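Local atomic coordinates of Mll2253 protein (Mesorhizobium loti, PDB entry 3Q63), a protein that is of unknown function but belongs to the AHA1 family, named after an activator of the Hsp90 ATPase, within the Bet v 1-like superfamily. Residues Gly59-Glu64 / Tyr76-Ala81. Numbering follows the deposited sequence.
Sequences GVLDCE and YTWNLA
L61 lays its CD1 methyl over one face of the W78 indole, a CH-pi contact in which the carbon lies 3.5 Å from the centroid of the five-membered ring, displaced toward the rim, with CE2 and NE1 as its nearest atoms. The first torsion of W78 sets CG anti to the backbone N (chi1 -178°), and the second (chi2 -74°) then turns the ring so that one face meets L61 CD1. The other branch of L61, CD2, takes a different neighbour, meeting L80 CD1 at 3.7 Å, and the two leucine side chains cross at about a right angle. An alanine in place of W78 would probably leave L61 CD1 without its aromatic face and W57 O of the second subunit without the indole N-H that it accepts.

D62 and N79 form an antiparallel hydrogen-bonded pair: D62 N gives a nearly straight bond (171°) to N79 O at 2.8 Å, and N79 N returns one to D62 O at 3.0 Å. This bridge belongs to the hairpin of strands 60-69 and 73-77, part of the antiparallel sheet that packs on the long C-terminal helix in the helix-grip fold of Bet v 1-like proteins; W128 of that helix meets the W78 ring. Farther along, T77 N donates to E64 O at 2.8 Å, but E64 N finds T77 OG1 instead of the backbone carbonyl, in a weak, strongly bent bond. T77 O lies 3.0 Å from C63 CB and is buried without a polar partner.

At the opposite end, a water donates to D62 OD1 and accepts from A81 N, bridging the two segments. D62 OD2 bonds H82 of the second subunit, which ties this carboxylate to the dimer interface.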
ATOM      1  N   GLY B  59       5.824  -1.809  -0.082  1.00 15.00           N
ATOM      2  CA  GLY B  59       5.068  -2.984   0.321  1.00 13.66           C
ATOM      3  C   GLY B  59       4.887  -3.951  -0.830  1.00 15.20           C
ATOM      4  O   GLY B  59       4.787  -3.530  -1.983  1.00 13.41           O
ATOM      5  N   VAL B  60       4.838  -5.244  -0.529  1.00 16.24           N
ATOM      6  CA  VAL B  60       4.685  -6.248  -1.580  1.00 17.72           C
ATOM      7  C   VAL B  60       3.985  -7.496  -1.075  1.00 18.32           C
ATOM      8  O   VAL B  60       4.140  -7.879   0.077  1.00 18.56           O
ATOM      9  CB  VAL B  60       6.063  -6.649  -2.168  1.00 18.26           C
ATOM     10  CG1 VAL B  60       6.957  -7.170  -1.080  1.00 21.35           C
ATOM     11  CG2 VAL B  60       5.893  -7.693  -3.264  1.00 18.74           C
ATOM     12  N   LEU B  61       3.204  -8.112  -1.953  1.00 16.50           N
ATOM     13  CA  LEU B  61       2.480  -9.330  -1.642  1.00 17.47           C
ATOM     14  C   LEU B  61       2.925 -10.404  -2.620  1.00 16.45           C
ATOM     15  O   LEU B  61       3.255 -10.102  -3.770  1.00 15.49           O
ATOM     16  CB  LEU B  61       0.972  -9.120  -1.794  1.00 20.49           C
ATOM     17  CG  LEU B  61       0.282  -8.317  -0.697  1.00 20.81           C
ATOM     18  CD1 LEU B  61      -1.129  -8.018  -1.120  1.00 25.08           C
ATOM     19  CD2 LEU B  61       0.320  -9.089   0.603  1.00 22.77           C
ATOM     20  N   ASP B  62       2.942 -11.652  -2.156  1.00 15.70           N
ATOM     21  CA  ASP B  62       3.323 -12.795  -2.984  1.00 17.09           C
ATOM     22  C   ASP B  62       2.037 -13.524  -3.330  1.00 17.38           C
ATOM     23  O   ASP B  62       1.285 -13.912  -2.434  1.00 13.98           O
ATOM     24  CB  ASP B  62       4.226 -13.742  -2.206  1.00 19.15           C
ATOM     25  CG  ASP B  62       5.445 -13.046  -1.631  1.00 26.61           C
ATOM     26  OD1 ASP B  62       5.993 -13.550  -0.624  1.00 28.71           O
ATOM     27  OD2 ASP B  62       5.850 -12.000  -2.183  1.00 26.73           O
ATOM     28  N   CYS B  63       1.798 -13.746  -4.619  1.00 17.06           N
ATOM     29  CA  CYS B  63       0.567 -14.399  -5.050  1.00 17.44           C
ATOM     30  C   CYS B  63       0.759 -15.550  -6.028  1.00 18.81           C
ATOM     31  O   CYS B  63       1.780 -15.651  -6.715  1.00 16.39           O
ATOM     32  CB  CYS B  63      -0.367 -13.385  -5.712  1.00 18.00           C
ATOM     33  SG  CYS B  63      -0.518 -11.807  -4.884  1.00 21.90           S
ATOM     34  N   GLU B  64      -0.258 -16.402  -6.094  1.00 15.93           N
ATOM     35  CA  GLU B  64      -0.252 -17.542  -6.988  1.00 18.89           C
ATOM     36  C   GLU B  64      -1.671 -17.763  -7.500  1.00 17.58           C
ATOM     37  O   GLU B  64      -2.614 -17.792  -6.714  1.00 17.75           O
ATOM     38  CB  GLU B  64       0.216 -18.791  -6.246  1.00 20.30           C
ATOM     39  CG  GLU B  64       0.388 -19.992  -7.152  1.00 24.89           C
ATOM     40  CD  GLU B  64       0.264 -21.304  -6.408  1.00 25.39           C
ATOM     41  OE1 GLU B  64       0.659 -21.355  -5.225  1.00 26.24           O
ATOM     42  OE2 GLU B  64      -0.217 -22.288  -7.015  1.00 27.26           O
ATOM     43  N   TYR B  76      -6.718 -16.488  -6.378  1.00 15.93           N
ATOM     44  CA  TYR B  76      -5.272 -16.501  -6.209  1.00 14.74           C
ATOM     45  C   TYR B  76      -4.887 -16.213  -4.768  1.00 15.65           C
ATOM     46  O   TYR B  76      -5.656 -15.580  -4.027  1.00 14.75           O
ATOM     47  CB  TYR B  76      -4.568 -15.499  -7.146  1.00 14.54           C
ATOM     48  CG  TYR B  76      -5.124 -14.083  -7.227  1.00 13.38           C
ATOM     49  CD1 TYR B  76      -5.922 -13.695  -8.303  1.00 15.22           C
ATOM     50  CD2 TYR B  76      -4.779 -13.112  -6.283  1.00 14.57           C
ATOM     51  CE1 TYR B  76      -6.359 -12.375  -8.449  1.00 16.52           C
ATOM     52  CE2 TYR B  76      -5.210 -11.787  -6.417  1.00 14.72           C
ATOM     53  CZ  TYR B  76      -5.998 -11.426  -7.504  1.00 17.07           C
ATOM     54  OH  TYR B  76      -6.420 -10.118  -7.651  1.00 13.87           O
ATOM     55  N   THR B  77      -3.709 -16.696  -4.369  1.00 15.50           N
ATOM     56  CA  THR B  77      -3.212 -16.474  -3.014  1.00 15.24           C
ATOM     57  C   THR B  77      -2.845 -15.008  -2.874  1.00 14.85           C
ATOM     58  O   THR B  77      -2.545 -14.325  -3.857  1.00 13.10           O
ATOM     59  CB  THR B  77      -1.943 -17.315  -2.698  1.00 15.12           C
ATOM     60  OG1 THR B  77      -0.977 -17.119  -3.739  1.00 17.85           O
ATOM     61  CG2 THR B  77      -2.276 -18.801  -2.573  1.00 14.99           C
ATOM     62  N   TRP B  78      -2.864 -14.551  -1.631  1.00 13.82           N
ATOM     63  CA  TRP B  78      -2.588 -13.169  -1.274  1.00 14.30           C
ATOM     64  C   TRP B  78      -1.844 -13.307   0.047  1.00 14.61           C
ATOM     65  O   TRP B  78      -2.452 -13.272   1.121  1.00 15.94           O
ATOM     66  CB  TRP B  78      -3.936 -12.472  -1.109  1.00 14.32           C
ATOM     67  CG  TRP B  78      -3.922 -11.039  -0.780  1.00 16.02           C
ATOM     68  CD1 TRP B  78      -3.609 -10.469   0.424  1.00 15.13           C
ATOM     69  CD2 TRP B  78      -4.354  -9.975  -1.628  1.00 17.26           C
ATOM     70  NE1 TRP B  78      -3.833  -9.115   0.374  1.00 15.95           N
ATOM     71  CE2 TRP B  78      -4.290  -8.787  -0.874  1.00 17.14           C
ATOM     72  CE3 TRP B  78      -4.794  -9.913  -2.956  1.00 17.98           C
ATOM     73  CZ2 TRP B  78      -4.653  -7.546  -1.404  1.00 19.86           C
ATOM     74  CZ3 TRP B  78      -5.156  -8.679  -3.486  1.00 20.37           C
ATOM     75  CH2 TRP B  78      -5.082  -7.511  -2.709  1.00 20.21           C
ATOM     76  N   ASN B  79      -0.525 -13.479  -0.049  1.00 14.62           N
ATOM     77  CA  ASN B  79       0.327 -13.709   1.119  1.00 15.38           C
ATOM     78  C   ASN B  79       1.467 -12.749   1.348  1.00 18.37           C
ATOM     79  O   ASN B  79       1.936 -12.070   0.438  1.00 16.79           O
ATOM     80  CB  ASN B  79       0.967 -15.090   1.043  1.00 14.10           C
ATOM     81  CG  ASN B  79      -0.033 -16.198   0.828  1.00 18.70           C
ATOM     82  OD1 ASN B  79      -1.212 -16.081   1.176  1.00 16.51           O
ATOM     83  ND2 ASN B  79       0.443 -17.303   0.275  1.00 18.36           N
ATOM     84  N   LEU B  80       1.950 -12.750   2.581  1.00 18.90           N
ATOM     85  CA  LEU B  80       3.081 -11.918   2.948  1.00 21.75           C
ATOM     86  C   LEU B  80       3.770 -12.608   4.124  1.00 21.29           C
ATOM     87  O   LEU B  80       3.207 -12.710   5.215  1.00 22.85           O
ATOM     88  CB  LEU B  80       2.578 -10.516   3.308  1.00 22.24           C
ATOM     89  CG  LEU B  80       3.603  -9.398   3.423  1.00 26.38           C
ATOM     90  CD1 LEU B  80       3.002  -8.087   2.931  1.00 27.05           C
ATOM     91  CD2 LEU B  80       4.049  -9.291   4.865  1.00 24.71           C
ATOM     92  N   ALA B  81       4.972 -13.120   3.886  1.00 21.25           N
ATOM     93  CA  ALA B  81       5.722 -13.802   4.933  1.00 21.78           C
ATOM     94  C   ALA B  81       6.365 -12.772   5.854  1.00 21.58           C
ATOM     95  O   ALA B  81       7.139 -11.922   5.407  1.00 21.97           O
ATOM     96  CB  ALA B  81       6.790 -14.699   4.316  1.00 23.05           C
TER
HETATM   97  O   HOH W   1       6.623 -12.275   1.691  1.00 33.55           O